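PDB 4OY7: putative secreted cellulose binding protein from Streptomyces coelicolor, which cleaves glycosidic bonds of cellulose oxidatively by a copper-dependent mechanism, represented here by its lytic polysaccharide monooxygenase domain, one piece of a longer secreted protein. Local coordinates for residues F48-S53 and C69-R74; F114-T119 and Y156-A161; A170-Q175 and S189-D194. All blocks are in the same frame, centred on the assembly; numbering follows the deposited sequence.

Contact 1: residues F48-S53 and C69-R74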
# COMPACT_ATOMS: atom_id res chain seq x y z
N PHE A 48 6.45 -6.86 1.70
CA PHE A 48 5.12 -7.46 1.76
C PHE A 48 4.60 -7.69 3.18
O PHE A 48 3.46 -8.10 3.35
CB PHE A 48 5.18 -8.81 1.03
CG PHE A 48 6.42 -9.62 1.36
CD1 PHE A 48 6.60 -10.17 2.62
CD2 PHE A 48 7.44 -9.78 0.41
CE1 PHE A 48 7.75 -10.89 2.95
CE2 PHE A 48 8.58 -10.50 0.73
CZ PHE A 48 8.73 -11.04 1.99
N ALA A 49 5.41 -7.42 4.20
CA ALA A 49 5.11 -7.89 5.54
C ALA A 49 4.56 -6.79 6.45
O ALA A 49 4.75 -6.81 7.66
CB ALA A 49 6.34 -8.57 6.15
N VAL A 50 3.82 -5.85 5.85
CA VAL A 50 3.24 -4.74 6.60
C VAL A 50 1.94 -5.21 7.27
O VAL A 50 0.84 -5.03 6.73
CB VAL A 50 2.99 -3.50 5.72
CG1 VAL A 50 2.68 -2.32 6.61
CG2 VAL A 50 4.22 -3.17 4.90
N LEU A 51 2.07 -5.81 8.44
CA LEU A 51 1.02 -6.60 9.02
C LEU A 51 0.83 -6.30 10.50
O LEU A 51 1.72 -5.81 11.18
CB LEU A 51 1.31 -8.10 8.79
CG LEU A 51 2.51 -8.71 9.54
CD1 LEU A 51 2.16 -9.26 10.91
CD2 LEU A 51 3.10 -9.84 8.70
N ASP A 52 -0.39 -6.54 10.98
CA ASP A 52 -0.69 -6.50 12.41
C ASP A 52 -1.38 -7.85 12.66
O ASP A 52 -2.47 -8.10 12.13
CB ASP A 52 -1.62 -5.34 12.75
CG ASP A 52 -2.09 -5.32 14.20
OD1 ASP A 52 -2.85 -4.39 14.54
OD2 ASP A 52 -1.70 -6.20 15.00
N SER A 53 -0.74 -8.69 13.47
CA SER A 53 -1.28 -10.00 13.85
C SER A 53 -2.64 -9.98 14.55
O SER A 53 -3.32 -11.01 14.58
CB SER A 53 -0.33 -10.73 14.81
OG SER A 53 0.96 -10.74 14.27
N CYS A 69 0.13 3.28 7.20
CA CYS A 69 1.05 2.70 6.22
C CYS A 69 2.09 1.76 6.80
O CYS A 69 2.80 1.08 6.06
CB CYS A 69 1.74 3.79 5.38
SG CYS A 69 0.57 4.97 4.65
N SER A 70 2.15 1.71 8.13
CA SER A 70 3.01 0.77 8.84
C SER A 70 2.20 -0.18 9.72
O SER A 70 2.75 -0.75 10.67
CB SER A 70 4.02 1.52 9.72
OG SER A 70 3.38 2.26 10.75
N ALA A 71 0.90 -0.34 9.43
CA ALA A 71 0.05 -1.24 10.24
C ALA A 71 0.07 -0.85 11.71
O ALA A 71 0.12 -1.71 12.62
CB ALA A 71 0.49 -2.68 10.08
N GLY A 72 0.01 0.44 11.99
CA GLY A 72 -0.03 0.92 13.37
C GLY A 72 1.26 0.72 14.14
O GLY A 72 1.29 0.84 15.38
N ASP A 73 2.35 0.51 13.40
CA ASP A 73 3.66 0.17 13.97
C ASP A 73 3.63 -1.08 14.83
O ASP A 73 4.39 -1.23 15.78
CB ASP A 73 4.26 1.39 14.72
CG ASP A 73 4.57 2.52 13.77
OD1 ASP A 73 5.22 2.28 12.71
OD2 ASP A 73 4.14 3.65 14.05
N ARG A 74 2.76 -2.01 14.45
CA ARG A 74 2.60 -3.28 15.17
C ARG A 74 3.17 -4.50 14.44
O ARG A 74 3.00 -5.62 14.93
CB ARG A 74 1.13 -3.50 15.52
CG ARG A 74 0.58 -2.48 16.51
CD ARG A 74 -0.79 -2.92 16.99
NE ARG A 74 -1.33 -2.02 18.01
CZ ARG A 74 -2.22 -1.04 17.82
NH1 ARG A 74 -2.75 -0.72 16.61
NH2 ARG A 74 -2.61 -0.34 18.89
O HOH W 1 -2.27 -1.70 14.09
O HOH W 2 1.74 -7.94 14.72

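Contact 2: residues F114-T119 and Y156-A161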
# COMPACT_ATOMS: atom_id res chain seq x y z
N PHE A 114 -10.31 -7.44 0.51
CA PHE A 114 -9.51 -6.26 0.34
C PHE A 114 -10.40 -5.03 0.41
O PHE A 114 -11.28 -4.82 -0.44
CB PHE A 114 -8.79 -6.33 -1.00
CG PHE A 114 -7.80 -7.44 -1.08
CD1 PHE A 114 -8.17 -8.70 -1.54
CD2 PHE A 114 -6.48 -7.23 -0.71
CE1 PHE A 114 -7.25 -9.74 -1.61
CE2 PHE A 114 -5.56 -8.27 -0.77
CZ PHE A 114 -5.93 -9.52 -1.22
N ARG A 115 -10.17 -4.22 1.44
CA ARG A 115 -10.94 -2.98 1.65
C ARG A 115 -10.12 -1.88 1.05
O ARG A 115 -9.01 -1.61 1.56
CB ARG A 115 -11.16 -2.73 3.13
CG ARG A 115 -12.05 -3.77 3.78
CD ARG A 115 -12.11 -3.63 5.27
NE ARG A 115 -12.86 -4.71 5.91
CZ ARG A 115 -12.98 -4.83 7.22
NH1 ARG A 115 -12.44 -3.92 8.05
NH2 ARG A 115 -13.68 -5.85 7.72
N VAL A 116 -10.67 -1.23 0.04
CA VAL A 116 -9.94 -0.25 -0.76
C VAL A 116 -10.50 1.15 -0.51
O VAL A 116 -11.70 1.39 -0.70
CB VAL A 116 -10.01 -0.60 -2.26
CG1 VAL A 116 -9.26 0.44 -3.09
CG2 VAL A 116 -9.49 -2.04 -2.54
N TYR A 117 -9.62 2.07 -0.13
CA TYR A 117 -9.97 3.46 0.23
C TYR A 117 -9.20 4.50 -0.56
O TYR A 117 -8.04 4.30 -0.91
CB TYR A 117 -9.71 3.73 1.72
CG TYR A 117 -10.29 2.77 2.73
CD1 TYR A 117 -9.73 1.51 2.94
CD2 TYR A 117 -11.34 3.15 3.53
CE1 TYR A 117 -10.25 0.65 3.91
CE2 TYR A 117 -11.87 2.31 4.50
CZ TYR A 117 -11.30 1.06 4.70
OH TYR A 117 -11.88 0.23 5.67
N LEU A 118 -9.82 5.66 -0.78
CA LEU A 118 -9.15 6.76 -1.49
C LEU A 118 -9.24 8.03 -0.67
O LEU A 118 -10.27 8.32 -0.10
CB LEU A 118 -9.81 6.98 -2.84
CG LEU A 118 -9.27 8.07 -3.75
CD1 LEU A 118 -7.85 7.76 -4.23
CD2 LEU A 118 -10.22 8.23 -4.93
N THR A 119 -8.14 8.75 -0.59
CA THR A 119 -8.10 10.02 0.09
C THR A 119 -9.08 10.97 -0.57
O THR A 119 -9.23 11.02 -1.78
CB THR A 119 -6.69 10.62 0.17
OG1 THR A 119 -6.12 10.73 -1.15
CG2 THR A 119 -5.82 9.77 1.08
N TYR A 156 -2.91 -11.34 -6.54
CA TYR A 156 -4.35 -11.19 -6.70
C TYR A 156 -4.60 -10.09 -7.72
O TYR A 156 -3.77 -9.22 -7.93
CB TYR A 156 -4.98 -10.81 -5.36
CG TYR A 156 -4.84 -11.85 -4.27
CD1 TYR A 156 -5.78 -12.88 -4.12
CD2 TYR A 156 -3.79 -11.80 -3.36
CE1 TYR A 156 -5.66 -13.81 -3.10
CE2 TYR A 156 -3.66 -12.73 -2.34
CZ TYR A 156 -4.61 -13.72 -2.21
OH TYR A 156 -4.45 -14.64 -1.21
N TYR A 157 -5.74 -10.15 -8.39
CA TYR A 157 -6.07 -9.21 -9.43
C TYR A 157 -7.58 -8.97 -9.41
O TYR A 157 -8.40 -9.90 -9.22
CB TYR A 157 -5.58 -9.65 -10.84
CG TYR A 157 -6.22 -10.87 -11.43
CD1 TYR A 157 -7.39 -10.77 -12.18
CD2 TYR A 157 -5.66 -12.12 -11.29
CE1 TYR A 157 -7.97 -11.88 -12.75
CE2 TYR A 157 -6.23 -13.24 -11.87
CZ TYR A 157 -7.39 -13.12 -12.60
OH TYR A 157 -7.99 -14.23 -13.15
N TRP A 158 -7.92 -7.71 -9.64
CA TRP A 158 -9.30 -7.23 -9.79
C TRP A 158 -9.33 -5.88 -10.48
O TRP A 158 -8.29 -5.25 -10.66
CB TRP A 158 -10.02 -7.15 -8.45
CG TRP A 158 -9.53 -6.13 -7.46
CD1 TRP A 158 -9.96 -4.83 -7.35
CD2 TRP A 158 -8.55 -6.31 -6.42
NE1 TRP A 158 -9.32 -4.20 -6.30
CE2 TRP A 158 -8.46 -5.09 -5.71
CE3 TRP A 158 -7.77 -7.41 -6.00
CZ2 TRP A 158 -7.62 -4.92 -4.62
CZ3 TRP A 158 -6.92 -7.25 -4.90
CH2 TRP A 158 -6.86 -6.01 -4.22
N ASP A 159 -10.52 -5.43 -10.89
CA ASP A 159 -10.66 -4.13 -11.53
C ASP A 159 -11.16 -3.10 -10.52
O ASP A 159 -11.97 -3.44 -9.66
CB ASP A 159 -11.69 -4.20 -12.67
CG ASP A 159 -11.26 -5.10 -13.81
OD1 ASP A 159 -10.07 -5.06 -14.19
OD2 ASP A 159 -12.15 -5.79 -14.37
N LEU A 160 -10.68 -1.86 -10.65
CA LEU A 160 -11.17 -0.71 -9.89
C LEU A 160 -11.59 0.45 -10.80
O LEU A 160 -10.76 0.96 -11.56
CB LEU A 160 -10.08 -0.22 -8.93
CG LEU A 160 -10.32 1.10 -8.17
CD1 LEU A 160 -11.60 1.04 -7.33
CD2 LEU A 160 -9.06 1.45 -7.36
N ALA A 161 -12.86 0.88 -10.70
CA ALA A 161 -13.38 2.02 -11.45
C ALA A 161 -13.07 3.27 -10.66
O ALA A 161 -13.63 3.47 -9.58
CB ALA A 161 -14.89 1.89 -11.65

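Contact 3: residues A170-Q175 and S189-D194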
# COMPACT_ATOMS: atom_id res chain seq x y z
N ALA A 170 -3.06 11.94 -4.51
CA ALA A 170 -3.99 11.24 -3.63
C ALA A 170 -3.25 10.00 -3.12
O ALA A 170 -2.12 9.76 -3.50
CB ALA A 170 -5.26 10.87 -4.39
N LEU A 171 -3.90 9.20 -2.29
CA LEU A 171 -3.32 7.94 -1.86
C LEU A 171 -4.43 6.89 -1.81
O LEU A 171 -5.57 7.18 -1.43
CB LEU A 171 -2.66 8.14 -0.52
CG LEU A 171 -2.02 6.97 0.19
CD1 LEU A 171 -0.97 7.57 1.12
CD2 LEU A 171 -3.06 6.17 0.96
N ILE A 172 -4.12 5.68 -2.23
CA ILE A 172 -5.03 4.54 -2.09
C ILE A 172 -4.51 3.67 -0.96
O ILE A 172 -3.40 3.15 -1.03
CB ILE A 172 -5.15 3.72 -3.40
CG1 ILE A 172 -5.86 4.55 -4.48
CG2 ILE A 172 -5.91 2.42 -3.19
CD1 ILE A 172 -5.69 4.02 -5.88
N PHE A 173 -5.35 3.51 0.06
CA PHE A 173 -5.04 2.67 1.22
C PHE A 173 -5.87 1.41 1.14
O PHE A 173 -7.08 1.47 0.83
CB PHE A 173 -5.40 3.38 2.53
CG PHE A 173 -5.46 2.47 3.70
CD1 PHE A 173 -4.29 1.90 4.23
CD2 PHE A 173 -6.67 2.16 4.29
CE1 PHE A 173 -4.35 1.05 5.32
CE2 PHE A 173 -6.73 1.29 5.38
CZ PHE A 173 -5.57 0.70 5.86
N MET A 174 -5.22 0.26 1.35
CA MET A 174 -5.93 -1.02 1.37
C MET A 174 -5.65 -1.76 2.65
O MET A 174 -4.50 -1.75 3.16
CB MET A 174 -5.55 -1.90 0.19
CG MET A 174 -5.53 -1.19 -1.13
SD MET A 174 -5.32 -2.37 -2.49
CE MET A 174 -4.89 -1.22 -3.79
N GLN A 175 -6.70 -2.35 3.18
CA GLN A 175 -6.60 -3.24 4.34
C GLN A 175 -7.06 -4.61 3.89
O GLN A 175 -8.18 -4.80 3.39
CB GLN A 175 -7.41 -2.73 5.52
CG GLN A 175 -7.06 -3.43 6.82
CD GLN A 175 -7.76 -2.81 8.02
OE1 GLN A 175 -8.18 -1.65 7.97
NE2 GLN A 175 -7.86 -3.57 9.12
N SER A 189 -0.58 3.44 -1.30
CA SER A 189 -0.09 3.70 -2.65
C SER A 189 -0.31 5.18 -3.01
O SER A 189 -1.42 5.67 -3.07
CB SER A 189 -0.85 2.83 -3.64
OG SER A 189 -0.71 1.46 -3.31
N ASP A 190 0.80 5.86 -3.27
CA ASP A 190 0.76 7.21 -3.77
C ASP A 190 0.39 7.23 -5.23
O ASP A 190 0.95 6.47 -6.04
CB ASP A 190 2.12 7.87 -3.59
CG ASP A 190 2.46 8.09 -2.13
OD1 ASP A 190 3.22 7.29 -1.60
OD2 ASP A 190 1.90 9.01 -1.50
N VAL A 191 -0.56 8.10 -5.58
CA VAL A 191 -1.04 8.21 -6.97
C VAL A 191 -1.19 9.69 -7.31
O VAL A 191 -1.17 10.56 -6.41
CB VAL A 191 -2.37 7.47 -7.19
CG1 VAL A 191 -2.23 6.02 -6.74
CG2 VAL A 191 -3.54 8.17 -6.51
N VAL A 192 -1.33 9.98 -8.59
CA VAL A 192 -1.70 11.32 -9.04
C VAL A 192 -2.69 11.18 -10.17
O VAL A 192 -2.49 10.36 -11.08
CB VAL A 192 -0.48 12.19 -9.43
CG1 VAL A 192 0.39 11.51 -10.46
CG2 VAL A 192 -0.91 13.57 -9.92
N PHE A 193 -3.77 11.95 -10.09
CA PHE A 193 -4.81 11.96 -11.12
C PHE A 193 -4.47 13.05 -12.13
O PHE A 193 -5.04 14.17 -12.12
CB PHE A 193 -6.19 12.19 -10.51
CG PHE A 193 -6.69 11.05 -9.66
CD1 PHE A 193 -7.16 9.87 -10.24
CD2 PHE A 193 -6.73 11.18 -8.28
CE1 PHE A 193 -7.64 8.85 -9.44
CE2 PHE A 193 -7.23 10.16 -7.48
CZ PHE A 193 -7.66 8.99 -8.07
N ASP A 194 -3.54 12.72 -13.03
CA ASP A 194 -3.11 13.67 -14.07
C ASP A 194 -3.30 13.13 -15.48
O ASP A 194 -2.86 13.76 -16.44
CB ASP A 194 -1.67 14.10 -13.86
CG ASP A 194 -0.67 12.96 -14.00
OD1 ASP A 194 -1.07 11.78 -14.16
OD2 ASP A 194 0.55 13.26 -13.91
O HOH W 3 0.32 10.84 -2.78
O HOH W 4 -2.44 0.43 -1.49

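Contact 1: residues F48-S53 and C69-R74
The short strand 51-52, at the copper-binding end of the monooxygenase domain, meets residues 69-74, an irregular part of the long connection to strand 92-94. Val50, the centre of an inverse gamma turn, sends CG1 anti to its backbone N (chi1 -168°), and this methyl lies 3.4 Å from Cys69 O and 4.1 Å from Ala71 CB. Ala71 CB in turn presses on the backbone of the strand, 3.5 Å from Leu51 O. Ala71, Gly72 and Asp73 all have positive phi, so the chain makes a left-handed turn that lets Arg74 N hydrogen-bond to Ala71 O and returns Arg74 to Asp52. There the carboxylate and the extended arginine run side by side and point the same way, with planes 24° apart. Asp52 OD1 stays 4.2 Å from Arg74 NH1, beyond a salt bridge, and a water fills the role of go-between: it donates to Asp52 OD1 and Ala71 O and accepts from Arg74 NH1 at 2.7 Å, in the guanidinium plane. Tyr62 is the other shared partner, its OH hydrogen-bonded to Asp52 OD1, its backbone O to Arg74 NH1 and its ring in a cation-pi contact with Arg74. In the beta-sandwich, strand 51-52 is joined to strand 184-193 by backbone hydrogen bonds from Val50 to Phe186 and from Asp52 to Asn184, and the Cys69-Cys188 disulfide ties residues 69-74 to that same strand. Leu51 turns away from residues 69-74; its side chain comes within about 4 Å of those of His1 and Glu183 and about 6 Å of the bound copper. Near the exposed Ser53, a second water accepts from Ser53 N and donates to Arg74 O at 2.6 Å.

Contact 2: residues F114-T119 and Y156-A161
Phe114 and Tyr156 both set CG beside the backbone N (chi1 -65° and -63°), whereas Trp158 takes the crowded position between N and the carbonyl carbon; together these torsions gather three rings into an aromatic cluster between the two sheets of the domain's beta-sandwich. Strands 114-119 and 156-161 belong to different sheets, their axes 10.7 Å apart and inclined by 28°, so side chains alone bridge the gap. Trp158 CH2 comes in over one face of Phe114, 3.6 Å from its CG and offset toward the rim, with the two rings obliquely turned. The far end of Phe114 drives edge-on at the face of Tyr156 in a T-shaped pair whose centroids are 5.2 Å apart; Phe114 CZ reaches Tyr156 CD2 at 3.8 Å. An alanine in place of Phe114 would probably loosen this cluster, because both Tyr156 and Trp158 would lose the ring against which they lie. Polar ends of the cluster are held outside the two segments: Tyr156 OH bonds to the backbone N of His110, a copper ligand, and Trp158 NE1 to Gln138 OE1. Trp176, outside the two segments, stacks on Phe114. Further along, Val116 and Trp158 meet tip to tip, CG2 to CZ2, and the looser end of the interface is the 4.4 Å approach of Val116 CG1 to Leu160 CD2.

Contact 3: residues A170-Q175 and S189-D194
Backbone bonding is tight where strands 170-175 and 189-193 pair, while water works its way in beside Asp190 on one face and Ser189 on the other. Ala170 with Val191 and Ile172 with Ser189 are antiparallel hydrogen-bonded pairs, each bonded in both directions. Ile172 N to Ser189 O and Ser189 N to Ile172 O are both 2.8 Å, and Ile172 N approaches Ser189 O in the carbonyl plane. At Ala170 and Val191 the bonds lengthen, and each donor stands well above the plane of the carbonyl it meets. Leu171 faces Asp190 in the non-hydrogen-bonded pair between them, its CA-H directed at Ser189 O, with CA 3.2 Å from that oxygen. These pairs form part of the hairpin of strands 168-178 and 184-193, whose strands are 142° apart here, a marked departure from straight antiparallel, within the mixed sheet of the beta-sandwich. On the face that carries Ala170, Ile172 and Val191, with Ser189 as its polar member, the apolar groups fit closely: Ala170 CB touches both Val191 CG2, at 3.8 Å, and Phe193 CE2, at 3.7 Å, and the Ile172 and Val191 side chains cross at about a right angle, CD1 against CG1. Leu118 of the adjoining strand covers both Ala170 and Ile172. On the other face, Leu171 CD1 only skirts Asp190 OD2, 4.1 Å away. That oxygen shares a water with Ala170 O, 2.7 Å from Asp190 OD2, while Asp190 OD1 forms a salt bridge with Arg10, which would be expected to favour the ionised carboxylate. Ser189, on the face of Ile172, has a water of its own at the end of the paired region, donating to Ile172 O and, at 2.7 Å, to Ser189 OG. Ser189 OG is also hydrogen-bonded to Pro7 O.

From the N terminus the three contacts follow in series, with none enclosing or crossing another. Contact 1 closes a loop of 15 residues without helix or strand, beside the copper site. Contact 2 closes over 36 residues, including strands 134-141 and 145-146, and joins the two sheets. Contact 3 then closes the hairpin that completes the mixed sheet. Strand 184-193 serves contact 3 and also borders strand 51-52 of contact 1; strand 168-178 lies between it and strand 112-119 of contact 2. Contacts 2 and 3 therefore touch, with Tyr117 N probably hydrogen-bonded to Phe173 O, whereas contacts 1 and 3 lie on opposite sides of the chain's centre.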